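Local coordinates for techylectin-5A (Tachypleus tridentatus, PDB 1JC9), which recognises acetyl group-containing substances on microbial and other cell surfaces as a secreted, calcium-binding lectin of horseshoe crab innate immunity, agglutinating bacteria and human erythrocytes, at residues Y106-Y112 / F192-K197; R153-D159 / G174-A180; R186-F192 / W215-E221. The contacts are given in a common frame with arbitrary orientation. Residues are numbered along the deposited sequence.

Contact 1. Residues Y106-Y112 / F192-K197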
loop_
_atom_site.group_PDB
_atom_site.type_symbol
_atom_site.label_atom_id
_atom_site.label_comp_id
_atom_site.label_asym_id
_atom_site.label_seq_id
_atom_site.Cartn_x
_atom_site.Cartn_y
_atom_site.Cartn_z
ATOM N N TYR A 106 11.529 -6.384 3.974
ATOM C CA TYR A 106 12.849 -5.863 3.650
ATOM C C TYR A 106 13.330 -6.653 2.432
ATOM O O TYR A 106 14.228 -7.485 2.541
ATOM C CB TYR A 106 13.789 -6.090 4.837
ATOM C CG TYR A 106 15.144 -5.438 4.704
ATOM C CD1 TYR A 106 15.271 -4.052 4.681
ATOM C CD2 TYR A 106 16.305 -6.207 4.611
ATOM C CE1 TYR A 106 16.516 -3.444 4.571
ATOM C CE2 TYR A 106 17.562 -5.604 4.498
ATOM C CZ TYR A 106 17.654 -4.222 4.478
ATOM O OH TYR A 106 18.881 -3.610 4.352
ATOM N N LYS A 107 12.722 -6.399 1.274
ATOM C CA LYS A 107 13.070 -7.121 0.054
ATOM C C LYS A 107 13.520 -6.213 -1.081
ATOM O O LYS A 107 13.243 -5.020 -1.076
ATOM C CB LYS A 107 11.875 -7.954 -0.420
ATOM C CG LYS A 107 11.396 -9.009 0.570
ATOM C CD LYS A 107 10.438 -9.979 -0.109
ATOM C CE LYS A 107 9.814 -10.959 0.875
ATOM N NZ LYS A 107 10.847 -11.673 1.673
ATOM N N PRO A 108 14.213 -6.778 -2.084
ATOM C CA PRO A 108 14.711 -6.030 -3.243
ATOM C C PRO A 108 13.666 -5.690 -4.304
ATOM O O PRO A 108 12.525 -6.146 -4.248
ATOM C CB PRO A 108 15.801 -6.942 -3.791
ATOM C CG PRO A 108 15.220 -8.295 -3.541
ATOM C CD PRO A 108 14.706 -8.168 -2.117
ATOM N N TRP A 109 14.094 -4.887 -5.276
ATOM C CA TRP A 109 13.263 -4.422 -6.382
ATOM C C TRP A 109 12.438 -5.504 -7.070
ATOM O O TRP A 109 11.242 -5.321 -7.314
ATOM C CB TRP A 109 14.149 -3.717 -7.414
ATOM C CG TRP A 109 13.405 -3.045 -8.532
ATOM C CD1 TRP A 109 13.071 -3.586 -9.742
ATOM C CD2 TRP A 109 12.930 -1.693 -8.551
ATOM N NE1 TRP A 109 12.424 -2.652 -10.516
ATOM C CE2 TRP A 109 12.323 -1.483 -9.809
ATOM C CE3 TRP A 109 12.961 -0.638 -7.629
ATOM C CZ2 TRP A 109 11.751 -0.257 -10.169
ATOM C CZ3 TRP A 109 12.394 0.578 -7.986
ATOM C CH2 TRP A 109 11.798 0.758 -9.246
ATOM N N LYS A 110 13.069 -6.630 -7.387
ATOM C CA LYS A 110 12.361 -7.713 -8.062
ATOM C C LYS A 110 11.129 -8.192 -7.293
ATOM O O LYS A 110 10.077 -8.446 -7.884
ATOM C CB LYS A 110 13.295 -8.901 -8.303
ATOM C CG LYS A 110 12.608 -10.058 -9.022
ATOM C CD LYS A 110 13.555 -11.210 -9.312
ATOM C CE LYS A 110 12.831 -12.321 -10.061
ATOM N NZ LYS A 110 13.737 -13.451 -10.397
ATOM N N ASN A 111 11.258 -8.322 -5.979
ATOM C CA ASN A 111 10.145 -8.779 -5.156
ATOM C C ASN A 111 9.008 -7.765 -5.123
ATOM O O ASN A 111 7.832 -8.133 -5.180
ATOM C CB ASN A 111 10.633 -9.072 -3.736
ATOM C CG ASN A 111 11.535 -10.291 -3.677
ATOM O OD1 ASN A 111 11.093 -11.416 -3.920
ATOM N ND2 ASN A 111 12.805 -10.075 -3.367
ATOM N N TYR A 112 9.355 -6.486 -5.033
ATOM C CA TYR A 112 8.340 -5.445 -5.010
ATOM C C TYR A 112 7.685 -5.292 -6.373
ATOM O O TYR A 112 6.526 -4.888 -6.478
ATOM C CB TYR A 112 8.953 -4.126 -4.540
ATOM C CG TYR A 112 8.872 -3.971 -3.041
ATOM C CD1 TYR A 112 7.676 -3.599 -2.431
ATOM C CD2 TYR A 112 9.965 -4.262 -2.226
ATOM C CE1 TYR A 112 7.562 -3.522 -1.043
ATOM C CE2 TYR A 112 9.863 -4.191 -0.828
ATOM C CZ TYR A 112 8.656 -3.822 -0.248
ATOM O OH TYR A 112 8.530 -3.765 1.127
ATOM N N PHE A 192 9.930 5.042 -6.731
ATOM C CA PHE A 192 9.864 3.977 -5.750
ATOM C C PHE A 192 11.317 3.581 -5.496
ATOM O O PHE A 192 12.118 3.555 -6.431
ATOM C CB PHE A 192 9.107 2.779 -6.321
ATOM C CG PHE A 192 8.679 1.784 -5.284
ATOM C CD1 PHE A 192 7.550 2.019 -4.502
ATOM C CD2 PHE A 192 9.398 0.606 -5.090
ATOM C CE1 PHE A 192 7.137 1.097 -3.543
ATOM C CE2 PHE A 192 8.994 -0.325 -4.132
ATOM C CZ PHE A 192 7.859 -0.078 -3.357
ATOM N N SER A 193 11.667 3.297 -4.243
ATOM C CA SER A 193 13.030 2.877 -3.915
ATOM C C SER A 193 13.014 1.583 -3.107
ATOM O O SER A 193 12.049 1.292 -2.399
ATOM C CB SER A 193 13.766 3.947 -3.102
ATOM O OG SER A 193 14.040 5.104 -3.870
ATOM N N THR A 194 14.088 0.811 -3.221
ATOM C CA THR A 194 14.228 -0.441 -2.485
ATOM C C THR A 194 15.668 -0.534 -1.988
ATOM O O THR A 194 16.518 0.265 -2.384
ATOM C CB THR A 194 13.914 -1.662 -3.372
ATOM O OG1 THR A 194 14.703 -1.601 -4.569
ATOM C CG2 THR A 194 12.427 -1.691 -3.736
ATOM N N ILE A 195 15.942 -1.505 -1.126
ATOM C CA ILE A 195 17.278 -1.671 -0.577
ATOM C C ILE A 195 18.377 -1.756 -1.628
ATOM O O ILE A 195 19.514 -1.361 -1.370
ATOM C CB ILE A 195 17.353 -2.921 0.317
ATOM C CG1 ILE A 195 16.939 -4.160 -0.475
ATOM C CG2 ILE A 195 16.444 -2.741 1.521
ATOM C CD1 ILE A 195 16.939 -5.431 0.348
ATOM N N ASP A 196 18.044 -2.259 -2.813
ATOM C CA ASP A 196 19.035 -2.392 -3.871
ATOM C C ASP A 196 18.951 -1.318 -4.957
ATOM O O ASP A 196 19.715 -1.346 -5.922
ATOM C CB ASP A 196 18.945 -3.791 -4.498
ATOM C CG ASP A 196 17.610 -4.051 -5.179
ATOM O OD1 ASP A 196 16.566 -3.628 -4.645
ATOM O OD2 ASP A 196 17.605 -4.703 -6.244
ATOM N N LYS A 197 18.033 -0.368 -4.807
ATOM C CA LYS A 197 17.903 0.695 -5.798
ATOM C C LYS A 197 17.469 2.023 -5.197
ATOM O O LYS A 197 16.296 2.221 -4.885
ATOM C CB LYS A 197 16.931 0.275 -6.907
ATOM C CG LYS A 197 17.448 -0.879 -7.746
ATOM C CD LYS A 197 16.604 -1.116 -8.975
ATOM C CE LYS A 197 17.197 -2.225 -9.833
ATOM N NZ LYS A 197 16.353 -2.504 -11.037
HETATM O O HOH W 1 13.506 -2.629 -0.223
HETATM O O HOH W 2 16.146 -6.756 -7.321
#
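Within this fibrinogen C-terminal domain, a type I beta turn from Thr194 to Lys197 meets the start of helix 109-114, with Pro108 at the N-cap position. The turn supplies an acceptor for a first-turn amide with no i-4 helix carbonyl: Trp109 N donates to Asp196 OD1 at 2.8 Å, and the same oxygen accepts from Thr194 OG1, also 2.8 Å away. Two waters extend the polar seam, one joining Lys107 O to Ile195 N, the other joining Lys110 N to Asp196 OD2. Apolar contacts flank it. Ile195 CD1 lies over a face of the Tyr106 ring and near Pro108, while Tyr112 CD1 comes within 3.6 Å of Phe192 CZ, the two rings meeting obliquely. Beyond the segments, Trp109 NE1 is hydrogen-bonded to Glu165, and Lys197 directly precedes the calcium ligand Asp198. Lys197 closes the contact by lying across the indole: its NZ sits 3.9 Å from the centroid of the Trp109 five-membered ring, a cation-pi interaction, with CD of the same lysine 4.0 Å from that centroid.

Contact 2. Residues R153-D159 / G174-A180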
loop_
_atom_site.group_PDB
_atom_site.type_symbol
_atom_site.label_atom_id
_atom_site.label_comp_id
_atom_site.label_asym_id
_atom_site.label_seq_id
_atom_site.Cartn_x
_atom_site.Cartn_y
_atom_site.Cartn_z
ATOM N N ARG A 153 -7.825 4.872 12.575
ATOM C CA ARG A 153 -7.824 6.120 11.820
ATOM C C ARG A 153 -7.750 5.718 10.350
ATOM O O ARG A 153 -7.357 4.598 10.033
ATOM C CB ARG A 153 -6.604 6.973 12.179
ATOM C CG ARG A 153 -6.587 7.500 13.610
ATOM C CD ARG A 153 -7.614 8.609 13.837
ATOM N NE ARG A 153 -7.423 9.255 15.136
ATOM C CZ ARG A 153 -7.727 8.702 16.307
ATOM N NH1 ARG A 153 -8.255 7.484 16.360
ATOM N NH2 ARG A 153 -7.480 9.361 17.433
ATOM N N TYR A 154 -8.141 6.618 9.455
ATOM C CA TYR A 154 -8.088 6.329 8.030
ATOM C C TYR A 154 -7.716 7.599 7.285
ATOM O O TYR A 154 -7.836 8.706 7.819
ATOM C CB TYR A 154 -9.444 5.811 7.518
ATOM C CG TYR A 154 -10.503 6.885 7.409
ATOM C CD1 TYR A 154 -11.109 7.414 8.547
ATOM C CD2 TYR A 154 -10.849 7.426 6.172
ATOM C CE1 TYR A 154 -12.031 8.464 8.456
ATOM C CE2 TYR A 154 -11.767 8.478 6.069
ATOM C CZ TYR A 154 -12.351 8.991 7.217
ATOM O OH TYR A 154 -13.242 10.041 7.123
ATOM N N ALA A 155 -7.248 7.429 6.053
ATOM C CA ALA A 155 -6.871 8.545 5.199
ATOM C C ALA A 155 -7.258 8.144 3.786
ATOM O O ALA A 155 -7.071 6.994 3.384
ATOM C CB ALA A 155 -5.377 8.797 5.282
ATOM N N ILE A 156 -7.813 9.091 3.047
ATOM C CA ILE A 156 -8.234 8.855 1.679
ATOM C C ILE A 156 -7.491 9.837 0.785
ATOM O O ILE A 156 -7.319 10.997 1.151
ATOM C CB ILE A 156 -9.753 9.127 1.495
ATOM C CG1 ILE A 156 -10.575 8.289 2.479
ATOM C CG2 ILE A 156 -10.165 8.836 0.053
ATOM C CD1 ILE A 156 -10.600 6.824 2.170
ATOM N N TYR A 157 -7.039 9.364 -0.371
ATOM C CA TYR A 157 -6.366 10.220 -1.337
ATOM C C TYR A 157 -7.003 9.938 -2.689
ATOM O O TYR A 157 -7.058 8.783 -3.129
ATOM C CB TYR A 157 -4.866 9.919 -1.427
ATOM C CG TYR A 157 -4.090 10.307 -0.200
ATOM C CD1 TYR A 157 -4.009 9.453 0.895
ATOM C CD2 TYR A 157 -3.469 11.554 -0.114
ATOM C CE1 TYR A 157 -3.331 9.827 2.049
ATOM C CE2 TYR A 157 -2.791 11.942 1.038
ATOM C CZ TYR A 157 -2.726 11.074 2.115
ATOM O OH TYR A 157 -2.062 11.452 3.260
ATOM N N GLN A 158 -7.498 10.982 -3.341
ATOM C CA GLN A 158 -8.109 10.807 -4.650
ATOM C C GLN A 158 -7.043 10.721 -5.730
ATOM O O GLN A 158 -5.872 11.024 -5.493
ATOM C CB GLN A 158 -9.037 11.975 -4.978
ATOM C CG GLN A 158 -10.299 12.021 -4.154
ATOM C CD GLN A 158 -11.330 12.959 -4.752
ATOM O OE1 GLN A 158 -11.900 12.677 -5.810
ATOM N NE2 GLN A 158 -11.564 14.089 -4.088
ATOM N N ASP A 159 -7.466 10.294 -6.915
ATOM C CA ASP A 159 -6.589 10.198 -8.070
ATOM C C ASP A 159 -5.258 9.530 -7.768
ATOM O O ASP A 159 -4.197 10.125 -7.957
ATOM C CB ASP A 159 -6.348 11.597 -8.644
ATOM C CG ASP A 159 -7.637 12.392 -8.807
ATOM O OD1 ASP A 159 -8.661 11.792 -9.197
ATOM O OD2 ASP A 159 -7.629 13.619 -8.556
ATOM N N GLY A 174 -3.942 12.708 -5.381
ATOM C CA GLY A 174 -4.666 13.963 -5.313
ATOM C C GLY A 174 -4.981 14.384 -3.886
ATOM O O GLY A 174 -4.227 14.084 -2.954
ATOM N N ASN A 175 -6.112 15.060 -3.710
ATOM C CA ASN A 175 -6.522 15.563 -2.398
ATOM C C ASN A 175 -6.734 14.544 -1.289
ATOM O O ASN A 175 -7.229 13.435 -1.504
ATOM C CB ASN A 175 -7.785 16.418 -2.532
ATOM C CG ASN A 175 -7.556 17.665 -3.362
ATOM O OD1 ASN A 175 -6.597 18.404 -3.139
ATOM N ND2 ASN A 175 -8.439 17.911 -4.321
ATOM N N TYR A 176 -6.365 14.973 -0.088
ATOM C CA TYR A 176 -6.470 14.185 1.127
ATOM C C TYR A 176 -7.759 14.491 1.897
ATOM O O TYR A 176 -8.327 15.574 1.784
ATOM C CB TYR A 176 -5.268 14.501 2.024
ATOM C CG TYR A 176 -5.474 14.179 3.489
ATOM C CD1 TYR A 176 -5.272 12.889 3.977
ATOM C CD2 TYR A 176 -5.903 15.165 4.385
ATOM C CE1 TYR A 176 -5.490 12.585 5.318
ATOM C CE2 TYR A 176 -6.129 14.873 5.728
ATOM C CZ TYR A 176 -5.919 13.578 6.186
ATOM O OH TYR A 176 -6.128 13.273 7.511
ATOM N N SER A 177 -8.211 13.516 2.672
ATOM C CA SER A 177 -9.383 13.665 3.519
ATOM C C SER A 177 -9.304 12.493 4.489
ATOM O O SER A 177 -8.751 11.445 4.148
ATOM C CB SER A 177 -10.681 13.629 2.698
ATOM O OG SER A 177 -10.954 12.337 2.203
ATOM N N GLY A 178 -9.818 12.678 5.701
ATOM C CA GLY A 178 -9.774 11.620 6.694
ATOM C C GLY A 178 -9.350 12.158 8.050
ATOM O O GLY A 178 -9.303 13.371 8.246
ATOM N N ASP A 179 -9.027 11.266 8.983
ATOM C CA ASP A 179 -8.621 11.691 10.321
ATOM C C ASP A 179 -7.283 11.135 10.805
ATOM O O ASP A 179 -6.933 11.297 11.970
ATOM C CB ASP A 179 -9.709 11.330 11.341
ATOM C CG ASP A 179 -10.032 9.848 11.354
ATOM O OD1 ASP A 179 -9.229 9.050 10.822
ATOM O OD2 ASP A 179 -11.090 9.477 11.907
ATOM N N ALA A 180 -6.528 10.489 9.926
ATOM C CA ALA A 180 -5.240 9.929 10.328
ATOM C C ALA A 180 -4.123 10.958 10.256
ATOM O O ALA A 180 -3.076 10.792 10.880
ATOM C CB ALA A 180 -4.890 8.737 9.444
HETATM O O HOH W 3 -6.154 11.540 14.887
HETATM O O HOH W 4 -7.720 15.368 -6.305
#
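Gly174 N gives the shortest hydrogen bond here, 2.6 Å to Gln158 O, and Ile156 N follows at 2.8 Å to Ser177 O. Ser177 N returns a bond to Ile156 O (3.1 Å), making Ile156 and Ser177 a hydrogen-bonded antiparallel pair between strands 152-162 and 176-178, and Gln158 N reaches Asn175 O at 3.1 Å. Past Gly178 the ladder changes: Tyr154 N bonds to the side-chain oxygen Asp179 OD1 at 3.0 Å, while Tyr154 O accepts from Asp179 N (3.1 Å) and, weakly, from Ala180 N. Gly178 has phi near 135°, and a CB there would collide with Tyr154 O; its bare CA instead lies over the Tyr154 ring. On the face carrying Tyr157 and Tyr176 the two rings meet obliquely, and Ala155 CB touches Tyr176 CE1 at 3.8 Å. Tyr157 OH bonds to Asn182 beyond the strand. The pairing rests mainly on backbone bonds, adding a short edge strand to the sheet, with an aspartate carboxylate standing in for a main-chain acceptor where regular pairing stops.

Contact 3. Residues R186-F192 / W215-E221. With NAG (2-acetamido-2-deoxy-beta-D-glucopyranose), chain B.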
loop_
_atom_site.group_PDB
_atom_site.type_symbol
_atom_site.label_atom_id
_atom_site.label_comp_id
_atom_site.label_asym_id
_atom_site.label_seq_id
_atom_site.Cartn_x
_atom_site.Cartn_y
_atom_site.Cartn_z
ATOM N N ARG A 186 3.393 14.069 1.241
ATOM C CA ARG A 186 4.742 14.482 0.871
ATOM C C ARG A 186 5.415 13.542 -0.122
ATOM O O ARG A 186 6.397 13.906 -0.769
ATOM C CB ARG A 186 5.622 14.620 2.118
ATOM C CG ARG A 186 6.862 15.480 1.889
ATOM C CD ARG A 186 7.618 15.767 3.184
ATOM N NE ARG A 186 8.434 14.640 3.634
ATOM C CZ ARG A 186 9.160 14.647 4.749
ATOM N NH1 ARG A 186 9.171 15.719 5.532
ATOM N NH2 ARG A 186 9.890 13.590 5.079
ATOM N N HIS A 187 4.881 12.337 -0.255
ATOM C CA HIS A 187 5.460 11.348 -1.158
ATOM C C HIS A 187 5.026 11.500 -2.611
ATOM O O HIS A 187 5.611 10.897 -3.508
ATOM C CB HIS A 187 5.137 9.951 -0.626
ATOM C CG HIS A 187 5.788 9.662 0.689
ATOM N ND1 HIS A 187 7.090 9.214 0.790
ATOM C CD2 HIS A 187 5.357 9.852 1.958
ATOM C CE1 HIS A 187 7.431 9.144 2.064
ATOM N NE2 HIS A 187 6.397 9.527 2.794
ATOM N N ASN A 188 4.011 12.321 -2.845
ATOM C CA ASN A 188 3.519 12.544 -4.195
ATOM C C ASN A 188 4.666 12.938 -5.127
ATOM O O ASN A 188 5.525 13.730 -4.751
ATOM C CB ASN A 188 2.441 13.643 -4.176
ATOM C CG ASN A 188 1.866 13.931 -5.554
ATOM O OD1 ASN A 188 1.632 13.022 -6.353
ATOM N ND2 ASN A 188 1.616 15.203 -5.831
ATOM N N GLY A 189 4.679 12.365 -6.331
ATOM C CA GLY A 189 5.705 12.681 -7.311
ATOM C C GLY A 189 7.094 12.095 -7.114
ATOM O O GLY A 189 8.046 12.561 -7.728
ATOM N N HIS A 190 7.228 11.074 -6.278
ATOM C CA HIS A 190 8.533 10.467 -6.039
ATOM C C HIS A 190 8.655 9.067 -6.626
ATOM O O HIS A 190 7.651 8.375 -6.815
ATOM C CB HIS A 190 8.812 10.431 -4.534
ATOM C CG HIS A 190 9.136 11.774 -3.959
ATOM N ND1 HIS A 190 10.415 12.285 -3.943
ATOM C CD2 HIS A 190 8.339 12.741 -3.444
ATOM C CE1 HIS A 190 10.394 13.508 -3.446
ATOM N NE2 HIS A 190 9.145 13.809 -3.135
ATOM N N ASN A 191 9.887 8.657 -6.921
ATOM C CA ASN A 191 10.135 7.329 -7.476
ATOM C C ASN A 191 10.021 6.309 -6.357
ATOM O O ASN A 191 10.023 6.661 -5.181
ATOM C CB ASN A 191 11.551 7.216 -8.053
ATOM C CG ASN A 191 11.905 8.358 -8.971
ATOM O OD1 ASN A 191 11.243 8.562 -9.988
ATOM N ND2 ASN A 191 12.945 9.103 -8.592
ATOM N N PHE A 192 9.930 5.042 -6.731
ATOM C CA PHE A 192 9.864 3.977 -5.750
ATOM C C PHE A 192 11.317 3.581 -5.496
ATOM O O PHE A 192 12.118 3.555 -6.431
ATOM C CB PHE A 192 9.107 2.779 -6.321
ATOM C CG PHE A 192 8.679 1.784 -5.284
ATOM C CD1 PHE A 192 7.550 2.019 -4.502
ATOM C CD2 PHE A 192 9.398 0.606 -5.090
ATOM C CE1 PHE A 192 7.137 1.097 -3.543
ATOM C CE2 PHE A 192 8.994 -0.325 -4.132
ATOM C CZ PHE A 192 7.859 -0.078 -3.357
ATOM N N TRP A 215 7.964 5.041 -1.771
ATOM C CA TRP A 215 8.234 6.212 -2.601
ATOM C C TRP A 215 8.930 7.231 -1.695
ATOM O O TRP A 215 8.401 8.308 -1.419
ATOM C CB TRP A 215 6.921 6.788 -3.144
ATOM C CG TRP A 215 6.178 5.847 -4.058
ATOM C CD1 TRP A 215 6.354 5.699 -5.407
ATOM C CD2 TRP A 215 5.178 4.888 -3.676
ATOM N NE1 TRP A 215 5.528 4.708 -5.887
ATOM C CE2 TRP A 215 4.796 4.195 -4.847
ATOM C CE3 TRP A 215 4.571 4.549 -2.459
ATOM C CZ2 TRP A 215 3.832 3.179 -4.837
ATOM C CZ3 TRP A 215 3.612 3.538 -2.447
ATOM C CH2 TRP A 215 3.253 2.866 -3.632
ATOM N N TYR A 216 10.119 6.869 -1.231
ATOM C CA TYR A 216 10.897 7.712 -0.333
ATOM C C TYR A 216 11.288 9.074 -0.889
ATOM O O TYR A 216 11.605 9.215 -2.073
ATOM C CB TYR A 216 12.160 6.971 0.109
ATOM C CG TYR A 216 11.903 5.812 1.045
ATOM C CD1 TYR A 216 11.354 6.026 2.311
ATOM C CD2 TYR A 216 12.237 4.506 0.684
ATOM C CE1 TYR A 216 11.148 4.973 3.197
ATOM C CE2 TYR A 216 12.034 3.442 1.564
ATOM C CZ TYR A 216 11.491 3.690 2.820
ATOM O OH TYR A 216 11.300 2.659 3.708
ATOM N N ASP A 217 11.268 10.068 -0.005
ATOM C CA ASP A 217 11.623 11.444 -0.336
ATOM C C ASP A 217 12.934 11.795 0.368
ATOM O O ASP A 217 14.014 11.551 -0.169
ATOM C CB ASP A 217 10.518 12.398 0.130
ATOM C CG ASP A 217 10.805 13.844 -0.225
ATOM O OD1 ASP A 217 10.034 14.724 0.220
ATOM O OD2 ASP A 217 11.794 14.102 -0.950
ATOM N N ARG A 218 12.827 12.346 1.579
ATOM C CA ARG A 218 13.990 12.742 2.376
ATOM C C ARG A 218 13.752 12.643 3.890
ATOM O O ARG A 218 14.032 13.604 4.603
ATOM C CB ARG A 218 14.358 14.195 2.081
ATOM C CG ARG A 218 14.964 14.493 0.732
ATOM C CD ARG A 218 14.879 15.999 0.488
ATOM N NE ARG A 218 15.926 16.504 -0.397
ATOM C CZ ARG A 218 17.207 16.614 -0.054
ATOM N NH1 ARG A 218 17.609 16.254 1.161
ATOM N NH2 ARG A 218 18.088 17.092 -0.922
ATOM N N CYS A 219 13.271 11.512 4.407
ATOM C CA CYS A 219 12.956 10.320 3.638
ATOM C C CYS A 219 11.463 9.987 3.622
ATOM O O CYS A 219 10.925 9.588 2.582
ATOM C CB CYS A 219 13.718 9.131 4.211
ATOM S SG CYS A 219 15.504 9.092 3.857
ATOM N N HIS A 220 10.790 10.142 4.765
ATOM C CA HIS A 220 9.364 9.815 4.822
ATOM C C HIS A 220 8.597 10.381 6.006
ATOM O O HIS A 220 9.177 10.877 6.975
ATOM C CB HIS A 220 9.183 8.294 4.851
ATOM C CG HIS A 220 9.465 7.683 6.189
ATOM N ND1 HIS A 220 8.642 7.868 7.281
ATOM C CD2 HIS A 220 10.497 6.919 6.622
ATOM C CE1 HIS A 220 9.152 7.243 8.327
ATOM N NE2 HIS A 220 10.278 6.661 7.955
ATOM N N GLU A 221 7.273 10.283 5.904
ATOM C CA GLU A 221 6.358 10.686 6.960
ATOM C C GLU A 221 5.485 9.453 7.205
ATOM O O GLU A 221 4.830 9.335 8.239
ATOM C CB GLU A 221 5.508 11.888 6.544
ATOM C CG GLU A 221 6.323 13.156 6.326
ATOM C CD GLU A 221 5.515 14.422 6.541
ATOM O OE1 GLU A 221 4.456 14.584 5.900
ATOM O OE2 GLU A 221 5.945 15.260 7.359
HETATM C C1 NAG B . 11.920 14.304 8.542
HETATM C C2 NAG B . 13.090 13.234 8.323
HETATM C C3 NAG B . 14.417 13.825 8.937
HETATM C C4 NAG B . 14.724 15.074 8.143
HETATM C C5 NAG B . 13.530 16.081 8.320
HETATM C C6 NAG B . 13.749 17.368 7.519
HETATM C C7 NAG B . 12.488 10.897 8.208
HETATM C C8 NAG B . 12.124 9.583 8.825
HETATM N N2 NAG B . 12.737 11.988 9.020
HETATM O O1 NAG B . 10.631 13.865 8.010
HETATM O O3 NAG B . 15.505 12.919 8.766
HETATM O O4 NAG B . 15.964 15.687 8.647
HETATM O O5 NAG B . 12.255 15.537 7.858
HETATM O O6 NAG B . 12.549 18.150 7.810
HETATM O O7 NAG B . 12.553 10.954 6.955
HETATM O O HOH W 5 2.859 14.137 4.088
HETATM O O HOH W 6 8.461 15.971 -1.492
HETATM O O HOH W 7 12.279 7.026 -3.675
#
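Arg186 lays one face of its guanidinium over Glu221, with CZ 3.6 Å from CG of that glutamate, and turns its edge to the NAG. Its NH2 donates to NAG O1 at 3.0 Å, with a weaker bond from NH1. Long salt bridges to Asp217 and Glu221 act through charge alone, both oxygens lying well off the guanidinium plane; Glu221 also has a salt bridge to pocket residue Arg243. The acetyl group is held by the other segment: Cys219 N and His220 N converge on NAG O7 at 2.7 and 2.9 Å, next to the cis Arg218-Cys219 peptide, while NAG C8 sits over the His220 ring. This matches the lectin's specificity for acetyl groups; Tyr236 and Tyr248 also hydrogen-bond the sugar. Behind the pocket, His187 bridges the segments, donating from ND1 to Trp215 O (2.7 Å) and accepting a weak bond at NE2 from Glu221 N. Phe192 points its edge at the Trp215 face, with CD1 3.5 Å from CE2. Apart from the 3-10 turn at Arg186 and His187, both segments are irregular: Tyr216 and Cys219 lean on helix 206-210, the Cys206-Cys219 disulfide ties residues 215-221 to it, and His187 and Trp215 rest against strand 171-172.

How the contacts relate
All three contacts belong to one fibrinogen-type domain. Contact 2 lies within the loop closed by contact 1 and is complete before contact 3 opens; contacts 1 and 3 interleave along the chain. Their centres are 14 Å apart and they share Phe192, so the loop packed on helix 109-114, which runs on to the calcium ligand Asp198, is continuous with the wall of the sugar pocket. Contact 2, at an edge of the antiparallel sheet, lies on the opposite side of the chain's centre from contact 1, their centres 26 Å apart. Contact 3 supplies four residues of that pocket; contact 2, centred 16 Å away, comes no nearer to contact 3 than about 6 Å between nearest atoms.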